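Sulfate transporter 4.1, chloroplastic (Arabidopsis thaliana, PDB 7LHV) cotransports sulfate with protons across the membrane as an SLC26A/SulP-family symporter and may contribute to the regulation of sulfate assimilation. Local coordinates at residues L200-I204 against I345-V349; F203-V208 against G484-L489; T213-I218 against G444-Y448; S236-V240 against T472-I477. Numbering follows the deposited sequence.

Contact 1 (L200-I204 against I345-V349). With S1P ((2S,3R,4E)-2-amino-3-hydroxyoctadec-4-en-1-yl dihydrogen phosphate), chain G.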
loop_
_atom_site.group_PDB
_atom_site.type_symbol
_atom_site.label_atom_id
_atom_site.label_comp_id
_atom_site.label_asym_id
_atom_site.label_seq_id
_atom_site.Cartn_x
_atom_site.Cartn_y
_atom_site.Cartn_z
ATOM N N LEU A 200 -10.617 -0.437 1.398
ATOM C CA LEU A 200 -9.233 -0.872 1.254
ATOM C C LEU A 200 -8.860 -1.193 -0.184
ATOM O O LEU A 200 -7.669 -1.319 -0.481
ATOM C CB LEU A 200 -8.974 -2.102 2.124
ATOM C CG LEU A 200 -8.424 -1.856 3.526
ATOM C CD1 LEU A 200 -8.435 -3.146 4.323
ATOM C CD2 LEU A 200 -7.023 -1.280 3.454
ATOM N N ILE A 201 -9.838 -1.326 -1.076
ATOM C CA ILE A 201 -9.576 -1.688 -2.456
ATOM C C ILE A 201 -9.820 -0.528 -3.416
ATOM O O ILE A 201 -9.157 -0.450 -4.457
ATOM C CB ILE A 201 -10.423 -2.916 -2.852
ATOM C CG1 ILE A 201 -10.114 -4.089 -1.927
ATOM C CG2 ILE A 201 -10.156 -3.334 -4.282
ATOM C CD1 ILE A 201 -8.675 -4.535 -1.984
ATOM N N ARG A 202 -10.718 0.398 -3.080
ATOM C CA ARG A 202 -11.112 1.467 -3.991
ATOM C C ARG A 202 -10.017 2.498 -4.228
ATOM O O ARG A 202 -10.284 3.502 -4.896
ATOM C CB ARG A 202 -12.371 2.156 -3.466
ATOM C CG ARG A 202 -13.526 1.203 -3.228
ATOM C CD ARG A 202 -14.773 1.937 -2.764
ATOM N NE ARG A 202 -15.641 1.075 -1.972
ATOM C CZ ARG A 202 -16.407 0.115 -2.474
ATOM N NH1 ARG A 202 -16.464 -0.113 -3.776
ATOM N NH2 ARG A 202 -17.134 -0.631 -1.651
ATOM N N PHE A 203 -8.809 2.297 -3.705
ATOM C CA PHE A 203 -7.701 3.179 -4.039
ATOM C C PHE A 203 -7.120 2.893 -5.416
ATOM O O PHE A 203 -6.308 3.686 -5.902
ATOM C CB PHE A 203 -6.596 3.072 -2.982
ATOM C CG PHE A 203 -5.779 1.815 -3.079
ATOM C CD1 PHE A 203 -6.170 0.669 -2.415
ATOM C CD2 PHE A 203 -4.619 1.778 -3.832
ATOM C CE1 PHE A 203 -5.426 -0.487 -2.503
ATOM C CE2 PHE A 203 -3.877 0.626 -3.925
ATOM C CZ PHE A 203 -4.280 -0.508 -3.258
ATOM N N ILE A 204 -7.505 1.784 -6.046
ATOM C CA ILE A 204 -6.951 1.423 -7.345
ATOM C C ILE A 204 -7.505 2.360 -8.408
ATOM O O ILE A 204 -8.721 2.571 -8.499
ATOM C CB ILE A 204 -7.259 -0.044 -7.670
ATOM C CG1 ILE A 204 -6.702 -0.949 -6.574
ATOM C CG2 ILE A 204 -6.673 -0.423 -9.012
ATOM C CD1 ILE A 204 -7.157 -2.376 -6.671
ATOM N N ILE A 345 -15.984 -5.474 -5.638
ATOM C CA ILE A 345 -15.852 -4.212 -4.923
ATOM C C ILE A 345 -15.669 -3.063 -5.903
ATOM O O ILE A 345 -16.184 -1.959 -5.692
ATOM C CB ILE A 345 -14.699 -4.290 -3.908
ATOM C CG1 ILE A 345 -15.023 -5.311 -2.820
ATOM C CG2 ILE A 345 -14.436 -2.935 -3.286
ATOM C CD1 ILE A 345 -13.865 -5.613 -1.912
ATOM N N LEU A 346 -14.953 -3.305 -6.998
ATOM C CA LEU A 346 -14.564 -2.215 -7.883
ATOM C C LEU A 346 -15.564 -1.981 -9.005
ATOM O O LEU A 346 -15.814 -0.828 -9.375
ATOM C CB LEU A 346 -13.179 -2.491 -8.470
ATOM C CG LEU A 346 -12.018 -2.410 -7.481
ATOM C CD1 LEU A 346 -10.725 -2.834 -8.147
ATOM C CD2 LEU A 346 -11.892 -1.012 -6.910
ATOM N N GLU A 347 -16.146 -3.044 -9.557
ATOM C CA GLU A 347 -17.028 -2.925 -10.712
ATOM C C GLU A 347 -18.504 -2.997 -10.335
ATOM O O GLU A 347 -19.263 -2.072 -10.632
ATOM C CB GLU A 347 -16.684 -4.006 -11.742
ATOM C CG GLU A 347 -15.321 -3.825 -12.377
ATOM C CD GLU A 347 -14.997 -4.915 -13.375
ATOM O OE1 GLU A 347 -15.782 -5.879 -13.480
ATOM O OE2 GLU A 347 -13.957 -4.806 -14.057
ATOM N N SER A 348 -18.926 -4.084 -9.685
ATOM C CA SER A 348 -20.346 -4.272 -9.398
ATOM C C SER A 348 -20.882 -3.184 -8.478
ATOM O O SER A 348 -21.972 -2.641 -8.709
ATOM C CB SER A 348 -20.577 -5.650 -8.784
ATOM O OG SER A 348 -21.866 -5.736 -8.204
ATOM N N VAL A 349 -20.132 -2.848 -7.429
ATOM C CA VAL A 349 -20.567 -1.795 -6.519
ATOM C C VAL A 349 -20.583 -0.450 -7.231
ATOM O O VAL A 349 -21.460 0.386 -6.986
ATOM C CB VAL A 349 -19.675 -1.774 -5.267
ATOM C CG1 VAL A 349 -19.980 -0.561 -4.417
ATOM C CG2 VAL A 349 -19.881 -3.041 -4.463
HETATM C C1 S1P G . -9.867 -0.212 11.193
HETATM O O1 S1P G . -10.341 1.016 10.607
HETATM C C2 S1P G . -8.427 -0.231 10.745
HETATM N N2 S1P G . -8.253 0.748 9.677
HETATM C C3 S1P G . -7.956 -1.561 10.155
HETATM O O3 S1P G . -7.228 -1.196 8.989
HETATM C C4 S1P G . -9.072 -2.480 9.788
HETATM C C5 S1P G . -8.926 -3.713 9.348
HETATM C C6 S1P G . -7.691 -4.505 9.100
HETATM C C7 S1P G . -7.014 -4.261 7.769
HETATM C C8 S1P G . -5.516 -4.264 7.887
HETATM C C9 S1P G . -4.822 -5.210 6.939
HETATM C C10 S1P G . -4.625 -4.636 5.557
HETATM C C11 S1P G . -3.752 -5.474 4.654
HETATM C C12 S1P G . -3.306 -4.753 3.399
HETATM C C13 S1P G . -3.691 -3.300 3.360
HETATM C C14 S1P G . -3.793 -2.727 1.972
HETATM C C15 S1P G . -3.281 -3.643 0.891
HETATM C C16 S1P G . -4.213 -3.787 -0.297
HETATM P P22 S1P G . -10.390 2.453 11.291
HETATM O O23 S1P G . -10.498 2.268 12.787
HETATM O O24 S1P G . -9.075 3.101 10.995
HETATM O O25 S1P G . -11.500 3.207 10.735
#
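This is a loop-on-helix packing contact, mainly apolar, that lays the turn ahead of helix 206-229 against the middle of helix 330-358. The evidence for the turn is local: I201 to I204 form a type I beta turn, closed by I204 N donating to I201 O at 3.2 Å. The backbones come nearest at R202 and L346, whose CA atoms are 6.4 Å apart. L346 reaches into the turn: its CG lies 3.8 Å from I201 CG2, its CD1 3.9 Å from I204 CD1, and its CD2 3.9 Å from R202 CA. I345 adds CG2 at 4.0 Å from I201 CB. R202 reaches across to the helix, so that one face of its guanidinium is covered by I345 CG2, 3.5 Å from NH1; NH1 also comes within 2.7 Å of I345 O and 3.6 Å of V349 CG1. F203 points away. The contact joins two parts of the membrane domain beside two S1P sites: L200, its CD2 3.8 Å from lipid C14, belongs to one pocket and L346 to another. Around this core, helix 365-381 covers I345 and V349 and also meets R202, helix 477-496 receives F203, and L200 packs on A490 of the second subunit.

Contact 2 (F203-V208 against G484-L489). With S1P ((2S,3R,4E)-2-amino-3-hydroxyoctadec-4-en-1-yl dihydrogen phosphate), chain F.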
loop_
_atom_site.group_PDB
_atom_site.type_symbol
_atom_site.label_atom_id
_atom_site.label_comp_id
_atom_site.label_asym_id
_atom_site.label_seq_id
_atom_site.Cartn_x
_atom_site.Cartn_y
_atom_site.Cartn_z
ATOM N N PHE A 203 -8.809 2.297 -3.705
ATOM C CA PHE A 203 -7.701 3.179 -4.039
ATOM C C PHE A 203 -7.120 2.893 -5.416
ATOM O O PHE A 203 -6.308 3.686 -5.902
ATOM C CB PHE A 203 -6.596 3.072 -2.982
ATOM C CG PHE A 203 -5.779 1.815 -3.079
ATOM C CD1 PHE A 203 -6.170 0.669 -2.415
ATOM C CD2 PHE A 203 -4.619 1.778 -3.832
ATOM C CE1 PHE A 203 -5.426 -0.487 -2.503
ATOM C CE2 PHE A 203 -3.877 0.626 -3.925
ATOM C CZ PHE A 203 -4.280 -0.508 -3.258
ATOM N N ILE A 204 -7.505 1.784 -6.046
ATOM C CA ILE A 204 -6.951 1.423 -7.345
ATOM C C ILE A 204 -7.505 2.360 -8.408
ATOM O O ILE A 204 -8.721 2.571 -8.499
ATOM C CB ILE A 204 -7.259 -0.044 -7.670
ATOM C CG1 ILE A 204 -6.702 -0.949 -6.574
ATOM C CG2 ILE A 204 -6.673 -0.423 -9.012
ATOM C CD1 ILE A 204 -7.157 -2.376 -6.671
ATOM N N SER A 205 -6.615 2.930 -9.214
ATOM C CA SER A 205 -7.019 3.912 -10.206
ATOM C C SER A 205 -7.890 3.270 -11.276
ATOM O O SER A 205 -7.786 2.076 -11.561
ATOM C CB SER A 205 -5.794 4.559 -10.847
ATOM O OG SER A 205 -5.070 3.622 -11.618
ATOM N N HIS A 206 -8.770 4.080 -11.865
ATOM C CA HIS A 206 -9.647 3.567 -12.909
ATOM C C HIS A 206 -8.877 3.235 -14.178
ATOM O O HIS A 206 -9.314 2.384 -14.957
ATOM C CB HIS A 206 -10.755 4.574 -13.213
ATOM C CG HIS A 206 -11.696 4.124 -14.285
ATOM N ND1 HIS A 206 -12.502 3.014 -14.150
ATOM C CD2 HIS A 206 -11.956 4.631 -15.513
ATOM C CE1 HIS A 206 -13.220 2.858 -15.248
ATOM N NE2 HIS A 206 -12.908 3.827 -16.090
ATOM N N SER A 207 -7.739 3.892 -14.409
ATOM C CA SER A 207 -6.926 3.569 -15.577
ATOM C C SER A 207 -6.388 2.148 -15.498
ATOM O O SER A 207 -6.362 1.429 -16.502
ATOM C CB SER A 207 -5.779 4.567 -15.708
ATOM O OG SER A 207 -6.260 5.895 -15.643
ATOM N N VAL A 208 -5.949 1.732 -14.311
ATOM C CA VAL A 208 -5.440 0.377 -14.133
ATOM C C VAL A 208 -6.536 -0.644 -14.411
ATOM O O VAL A 208 -6.319 -1.636 -15.120
ATOM C CB VAL A 208 -4.858 0.220 -12.718
ATOM C CG1 VAL A 208 -4.806 -1.235 -12.320
ATOM C CG2 VAL A 208 -3.477 0.839 -12.648
ATOM N N GLY A 484 -0.608 -3.783 -11.547
ATOM C CA GLY A 484 -1.528 -2.662 -11.422
ATOM C C GLY A 484 -1.732 -2.231 -9.983
ATOM O O GLY A 484 -1.688 -1.040 -9.663
ATOM N N VAL A 485 -1.941 -3.200 -9.089
ATOM C CA VAL A 485 -2.128 -2.879 -7.677
ATOM C C VAL A 485 -0.860 -2.263 -7.099
ATOM O O VAL A 485 -0.919 -1.302 -6.321
ATOM C CB VAL A 485 -2.559 -4.132 -6.894
ATOM C CG1 VAL A 485 -2.572 -3.847 -5.406
ATOM C CG2 VAL A 485 -3.925 -4.594 -7.357
ATOM N N GLY A 486 0.304 -2.796 -7.473
ATOM C CA GLY A 486 1.550 -2.256 -6.966
ATOM C C GLY A 486 1.809 -0.838 -7.431
ATOM O O GLY A 486 2.282 -0.005 -6.661
ATOM N N PHE A 487 1.511 -0.544 -8.697
ATOM C CA PHE A 487 1.700 0.813 -9.195
ATOM C C PHE A 487 0.713 1.781 -8.555
ATOM O O PHE A 487 1.071 2.923 -8.241
ATOM C CB PHE A 487 1.581 0.834 -10.715
ATOM C CG PHE A 487 2.899 0.739 -11.421
ATOM C CD1 PHE A 487 3.734 1.838 -11.504
ATOM C CD2 PHE A 487 3.310 -0.450 -11.989
ATOM C CE1 PHE A 487 4.951 1.751 -12.149
ATOM C CE2 PHE A 487 4.525 -0.544 -12.633
ATOM C CZ PHE A 487 5.346 0.558 -12.714
ATOM N N SER A 488 -0.532 1.345 -8.346
ATOM C CA SER A 488 -1.487 2.192 -7.641
ATOM C C SER A 488 -1.023 2.480 -6.218
ATOM O O SER A 488 -1.108 3.622 -5.748
ATOM C CB SER A 488 -2.864 1.533 -7.633
ATOM O OG SER A 488 -3.415 1.506 -8.936
ATOM N N LEU A 489 -0.520 1.458 -5.519
ATOM C CA LEU A 489 0.010 1.668 -4.175
ATOM C C LEU A 489 1.220 2.589 -4.194
ATOM O O LEU A 489 1.373 3.440 -3.312
ATOM C CB LEU A 489 0.376 0.333 -3.533
ATOM C CG LEU A 489 -0.707 -0.327 -2.688
ATOM C CD1 LEU A 489 -0.236 -1.679 -2.193
ATOM C CD2 LEU A 489 -1.072 0.576 -1.528
HETATM C C1 S1P F . 8.364 6.644 -10.421
HETATM O O1 S1P F . 8.283 7.789 -9.550
HETATM C C2 S1P F . 7.103 5.897 -10.065
HETATM N N2 S1P F . 6.574 6.434 -8.815
HETATM C C3 S1P F . 7.293 4.401 -9.814
HETATM O O3 S1P F . 6.540 4.138 -8.635
HETATM C C4 S1P F . 8.716 4.006 -9.605
HETATM C C5 S1P F . 9.147 2.769 -9.461
HETATM C C6 S1P F . 8.397 1.484 -9.463
HETATM C C7 S1P F . 7.752 1.102 -8.148
HETATM C C8 S1P F . 6.402 0.470 -8.342
HETATM C C9 S1P F . 6.243 -0.870 -7.669
HETATM C C10 S1P F . 5.888 -0.767 -6.206
HETATM C C11 S1P F . 5.518 -2.081 -5.561
HETATM C C12 S1P F . 4.868 -1.930 -4.201
HETATM C C13 S1P F . 4.581 -0.505 -3.817
HETATM C C14 S1P F . 4.494 -0.273 -2.332
HETATM C C15 S1P F . 4.492 -1.537 -1.513
HETATM C C16 S1P F . 5.454 -1.523 -0.340
HETATM P P22 S1P F . 7.663 9.215 -9.891
HETATM O O23 S1P F . 7.762 9.438 -11.382
HETATM O O24 S1P F . 6.214 9.138 -9.525
HETATM O O25 S1P F . 8.358 10.233 -9.121
#
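Apolar packing dominates where F203-V208, leading into helix 206-229, runs roughly antiparallel to G484-L489 of helix 477-496. F203 CE2 lies 3.5 Å from L489 CG and 3.9 Å from S488 CB, with V485 O near the plane of the ring at its edge; I204 CD1 adds a 4.0 Å contact to V485 CG2. Close backbone approach is second: V208 CG1 sits 3.7 Å from G484 CA, and a CB modelled on G484 would fall only 2.6 Å from that methyl, so the missing side chain permits the 5.6 Å CA separation. Polar hydrogen bonds are internal: S488 OG donates to G484 O (3.2 Å), and N-cap S205 OG accepts weakly from V208 N (3.4 Å). Elsewhere on helix 477-496, G486 O lies 3.7 Å from S1P C13, and L489 meets L489 of the second subunit. With no hydrogen bond across the segments, cohesion here rests on van der Waals fit, S488 OG bonding within its own helix and S205 OG only weakly within its own segment.

Contact 3 (T213-I218 against G444-Y448)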
loop_
_atom_site.group_PDB
_atom_site.type_symbol
_atom_site.label_atom_id
_atom_site.label_comp_id
_atom_site.label_asym_id
_atom_site.label_seq_id
_atom_site.Cartn_x
_atom_site.Cartn_y
_atom_site.Cartn_z
ATOM N N THR A 213 -9.015 -4.658 -17.879
ATOM C CA THR A 213 -10.226 -5.143 -18.530
ATOM C C THR A 213 -10.055 -5.230 -20.041
ATOM O O THR A 213 -10.532 -6.181 -20.667
ATOM C CB THR A 213 -11.404 -4.243 -18.169
ATOM O OG1 THR A 213 -11.568 -4.226 -16.746
ATOM C CG2 THR A 213 -12.679 -4.757 -18.803
ATOM N N SER A 214 -9.385 -4.249 -20.652
ATOM C CA SER A 214 -9.148 -4.308 -22.092
ATOM C C SER A 214 -8.270 -5.498 -22.463
ATOM O O SER A 214 -8.552 -6.218 -23.434
ATOM C CB SER A 214 -8.511 -3.006 -22.570
ATOM O OG SER A 214 -9.289 -1.892 -22.183
ATOM N N ALA A 215 -7.194 -5.720 -21.703
ATOM C CA ALA A 215 -6.339 -6.871 -21.971
ATOM C C ALA A 215 -7.099 -8.176 -21.774
ATOM O O ALA A 215 -6.939 -9.121 -22.556
ATOM C CB ALA A 215 -5.104 -6.825 -21.078
ATOM N N SER A 216 -7.936 -8.245 -20.736
ATOM C CA SER A 216 -8.746 -9.435 -20.518
ATOM C C SER A 216 -9.714 -9.663 -21.669
ATOM O O SER A 216 -9.958 -10.805 -22.062
ATOM C CB SER A 216 -9.502 -9.322 -19.196
ATOM O OG SER A 216 -8.615 -9.403 -18.097
ATOM N N ALA A 217 -10.290 -8.590 -22.213
ATOM C CA ALA A 217 -11.201 -8.732 -23.344
ATOM C C ALA A 217 -10.479 -9.278 -24.568
ATOM O O ALA A 217 -11.004 -10.152 -25.272
ATOM C CB ALA A 217 -11.854 -7.391 -23.662
ATOM N N ILE A 218 -9.275 -8.774 -24.840
ATOM C CA ILE A 218 -8.508 -9.293 -25.973
ATOM C C ILE A 218 -8.164 -10.764 -25.757
ATOM O O ILE A 218 -8.250 -11.581 -26.683
ATOM C CB ILE A 218 -7.251 -8.440 -26.214
ATOM C CG1 ILE A 218 -7.643 -7.059 -26.730
ATOM C CG2 ILE A 218 -6.330 -9.117 -27.209
ATOM C CD1 ILE A 218 -6.488 -6.098 -26.821
ATOM N N GLY A 444 -17.039 -4.850 -26.827
ATOM C CA GLY A 444 -17.278 -3.576 -26.179
ATOM C C GLY A 444 -16.446 -3.319 -24.945
ATOM O O GLY A 444 -16.459 -2.197 -24.431
ATOM N N LEU A 445 -15.729 -4.328 -24.454
ATOM C CA LEU A 445 -14.870 -4.169 -23.291
ATOM C C LEU A 445 -13.477 -3.663 -23.638
ATOM O O LEU A 445 -12.745 -3.252 -22.732
ATOM C CB LEU A 445 -14.750 -5.492 -22.533
ATOM C CG LEU A 445 -16.038 -6.105 -21.986
ATOM C CD1 LEU A 445 -15.730 -7.356 -21.186
ATOM C CD2 LEU A 445 -16.795 -5.098 -21.141
ATOM N N VAL A 446 -13.092 -3.673 -24.913
ATOM C CA VAL A 446 -11.800 -3.132 -25.329
ATOM C C VAL A 446 -11.963 -1.616 -25.368
ATOM O O VAL A 446 -12.404 -1.047 -26.367
ATOM C CB VAL A 446 -11.347 -3.688 -26.678
ATOM C CG1 VAL A 446 -9.971 -3.156 -27.029
ATOM C CG2 VAL A 446 -11.335 -5.204 -26.645
ATOM N N ASP A 447 -11.607 -0.961 -24.269
ATOM C CA ASP A 447 -12.007 0.420 -24.028
ATOM C C ASP A 447 -10.853 1.367 -24.356
ATOM O O ASP A 447 -10.208 1.951 -23.487
ATOM C CB ASP A 447 -12.493 0.568 -22.591
ATOM C CG ASP A 447 -13.119 1.909 -22.321
ATOM O OD1 ASP A 447 -14.248 2.149 -22.796
ATOM O OD2 ASP A 447 -12.502 2.710 -21.603
ATOM N N TYR A 448 -10.601 1.505 -25.659
ATOM C CA TYR A 448 -9.559 2.397 -26.153
ATOM C C TYR A 448 -9.955 3.865 -26.083
ATOM O O TYR A 448 -9.079 4.736 -26.160
ATOM C CB TYR A 448 -9.198 2.041 -27.596
ATOM C CG TYR A 448 -10.366 2.114 -28.552
ATOM C CD1 TYR A 448 -11.250 1.051 -28.682
ATOM C CD2 TYR A 448 -10.589 3.246 -29.322
ATOM C CE1 TYR A 448 -12.319 1.114 -29.550
ATOM C CE2 TYR A 448 -11.656 3.319 -30.193
ATOM C CZ TYR A 448 -12.518 2.249 -30.303
ATOM O OH TYR A 448 -13.582 2.316 -31.170
#
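The CA atoms of S214 and V446 are only 4.3 Å apart, bringing the regular helix at 213-218 almost against the irregular link 444-448. Within the link, D447 (phi/psi -101°/72°) sits at the centre of what resembles an inverse gamma turn, with a weak Y448 N to V446 O bond of 3.2 Å, and its own amide faces the helix. D447 N donates to S214 OG at 3.3 Å with an N-H...acceptor angle of 160°; the same hydroxyl bonds to S210 O one turn back. A217 supplies the apolar centre, its CB lying 3.6 Å from L445 CB and 3.7 Å from V446 CG2. I218 CG1 extends the patch to V446 CG2 at 4.1 Å. Small S214 and A217 thus suit so close a pairing. The L445 side chain is about 4 Å from a bound sulfate ion. Such packing of a transmembrane helix on the break between helices 431-443 and 448-457 fits the gate domain of SLC26 transporters, probably flanking the substrate region.

Contact 4 (S236-V240 against T472-I477)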
loop_
_atom_site.group_PDB
_atom_site.type_symbol
_atom_site.label_atom_id
_atom_site.label_comp_id
_atom_site.label_asym_id
_atom_site.label_seq_id
_atom_site.Cartn_x
_atom_site.Cartn_y
_atom_site.Cartn_z
ATOM N N SER A 236 -4.063 -20.982 -22.647
ATOM C CA SER A 236 -3.212 -20.103 -21.860
ATOM C C SER A 236 -3.856 -18.727 -21.785
ATOM O O SER A 236 -4.752 -18.397 -22.564
ATOM C CB SER A 236 -1.800 -20.007 -22.447
ATOM O OG SER A 236 -1.079 -21.209 -22.227
ATOM N N SER A 237 -3.384 -17.934 -20.827
ATOM C CA SER A 237 -3.848 -16.571 -20.627
ATOM C C SER A 237 -2.903 -15.537 -21.226
ATOM O O SER A 237 -3.064 -14.341 -20.967
ATOM C CB SER A 237 -4.045 -16.295 -19.135
ATOM O OG SER A 237 -4.383 -14.942 -18.910
ATOM N N LYS A 238 -1.918 -15.967 -22.005
ATOM C CA LYS A 238 -0.959 -15.079 -22.640
ATOM C C LYS A 238 -1.131 -15.128 -24.152
ATOM O O LYS A 238 -1.484 -16.165 -24.718
ATOM C CB LYS A 238 0.474 -15.457 -22.264
ATOM C CG LYS A 238 0.685 -15.684 -20.780
ATOM C CD LYS A 238 2.076 -16.225 -20.506
ATOM C CE LYS A 238 2.289 -16.465 -19.023
ATOM N NZ LYS A 238 1.433 -17.575 -18.525
ATOM N N ILE A 239 -0.877 -13.991 -24.803
ATOM C CA ILE A 239 -1.141 -13.881 -26.234
ATOM C C ILE A 239 -0.157 -14.716 -27.043
ATOM O O ILE A 239 -0.533 -15.343 -28.042
ATOM C CB ILE A 239 -1.112 -12.406 -26.668
ATOM C CG1 ILE A 239 -2.161 -11.618 -25.893
ATOM C CG2 ILE A 239 -1.364 -12.280 -28.158
ATOM C CD1 ILE A 239 -3.556 -12.169 -26.016
ATOM N N VAL A 240 1.116 -14.723 -26.646
ATOM C CA VAL A 240 2.139 -15.390 -27.450
ATOM C C VAL A 240 1.885 -16.889 -27.584
ATOM O O VAL A 240 1.911 -17.396 -28.716
ATOM C CB VAL A 240 3.539 -15.069 -26.900
ATOM C CG1 VAL A 240 4.597 -15.840 -27.662
ATOM C CG2 VAL A 240 3.804 -13.575 -26.976
ATOM N N THR A 472 -0.667 -7.386 -18.730
ATOM C CA THR A 472 -1.722 -8.391 -18.678
ATOM C C THR A 472 -1.840 -9.144 -19.996
ATOM O O THR A 472 -2.153 -10.340 -19.998
ATOM C CB THR A 472 -3.053 -7.734 -18.313
ATOM O OG1 THR A 472 -2.888 -6.950 -17.127
ATOM C CG2 THR A 472 -4.118 -8.781 -18.070
ATOM N N LEU A 473 -1.584 -8.475 -21.118
ATOM C CA LEU A 473 -1.663 -9.135 -22.414
ATOM C C LEU A 473 -0.552 -10.163 -22.581
ATOM O O LEU A 473 -0.807 -11.312 -22.962
ATOM C CB LEU A 473 -1.598 -8.088 -23.523
ATOM C CG LEU A 473 -2.367 -8.367 -24.809
ATOM C CD1 LEU A 473 -3.856 -8.377 -24.544
ATOM C CD2 LEU A 473 -2.009 -7.342 -25.870
ATOM N N PHE A 474 0.690 -9.775 -22.293
ATOM C CA PHE A 474 1.833 -10.636 -22.575
ATOM C C PHE A 474 2.150 -11.590 -21.432
ATOM O O PHE A 474 2.549 -12.732 -21.674
ATOM C CB PHE A 474 3.058 -9.785 -22.907
ATOM C CG PHE A 474 3.015 -9.191 -24.278
ATOM C CD1 PHE A 474 3.318 -9.959 -25.387
ATOM C CD2 PHE A 474 2.657 -7.869 -24.462
ATOM C CE1 PHE A 474 3.272 -9.418 -26.652
ATOM C CE2 PHE A 474 2.610 -7.323 -25.726
ATOM C CZ PHE A 474 2.917 -8.097 -26.822
ATOM N N PHE A 475 1.989 -11.144 -20.195
ATOM C CA PHE A 475 2.175 -11.992 -19.034
ATOM C C PHE A 475 0.808 -12.441 -18.525
ATOM O O PHE A 475 -0.224 -12.197 -19.155
ATOM C CB PHE A 475 2.991 -11.248 -17.976
ATOM C CG PHE A 475 4.320 -10.760 -18.476
ATOM C CD1 PHE A 475 5.429 -11.585 -18.447
ATOM C CD2 PHE A 475 4.455 -9.484 -18.991
ATOM C CE1 PHE A 475 6.648 -11.139 -18.916
ATOM C CE2 PHE A 475 5.671 -9.036 -19.460
ATOM C CZ PHE A 475 6.768 -9.865 -19.422
ATOM N N GLY A 476 0.787 -13.103 -17.380
ATOM C CA GLY A 476 -0.450 -13.658 -16.874
ATOM C C GLY A 476 -1.418 -12.594 -16.393
ATOM O O GLY A 476 -1.105 -11.409 -16.277
ATOM N N ILE A 477 -2.646 -13.043 -16.128
ATOM C CA ILE A 477 -3.633 -12.176 -15.493
ATOM C C ILE A 477 -3.172 -11.789 -14.095
ATOM O O ILE A 477 -3.291 -10.631 -13.682
ATOM C CB ILE A 477 -5.008 -12.868 -15.460
ATOM C CG1 ILE A 477 -5.695 -12.770 -16.820
ATOM C CG2 ILE A 477 -5.888 -12.262 -14.382
ATOM C CD1 ILE A 477 -6.795 -13.784 -17.004
#
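F474, S237 and I239 lose the most surface here, 60, 59 and 57 Å², and each marks a different part of the junction between the start of helix 239-249 and the end of helix 459-474. I239 carries the polar link: its N donates to L473 O at 3.3 Å with an N-H...acceptor angle of 150°. First-turn amides and last-turn carbonyls both lack partners within their own helices, so the bond joins two helix ends that complement each other. The side chain follows the same direction, with I239 CG1 3.2 Å from L473 O and 3.4 Å from L473 CG. F474 lies on the surface; its CA-to-CB bond points away, yet the ring swings back so that V240 CG2 meets its edge at CD1, 4.0 Å away. S237 faces the second segment directly, and its OG comes to 3.3 Å from I477 CD1. Between these, K238 at the N-cap position lays CB 3.5 Å from F474 O and CE 4.0 Å from G476 N, following the chain as it leaves helical geometry at F475 (phi/psi -101°/-173°). G476 then takes the N-cap position of helix 477-496. What results is a helix-end junction in the membrane domain: the short helix after 206-229 abuts the tight break between two consecutive helices, and I239 and L473 also pack on L222 and I218 of helix 206-229.

Contacts 1 to 3 follow the chain into and along helix 206-229; contact 4 lies just beyond, at the start of helix 239-249. Contacts 1 and 2 share F203 and I204, with centres 10 Å apart, and both touch the second subunit. The centre of contact 3 is about 17 Å from that of contact 2 and 13 Å from that of contact 4, which it meets through A215 CB on T472 CB at 3.6 Å. Along the chain contacts 1, 3 and 4 cross one another, and contacts 3 and 4 nest inside the loop closed by contact 2. In keeping with the inverted-repeat SLC26 fold, contacts 2 to 4 probably lie within the gate domain, and contact 1 probably joins it to the core.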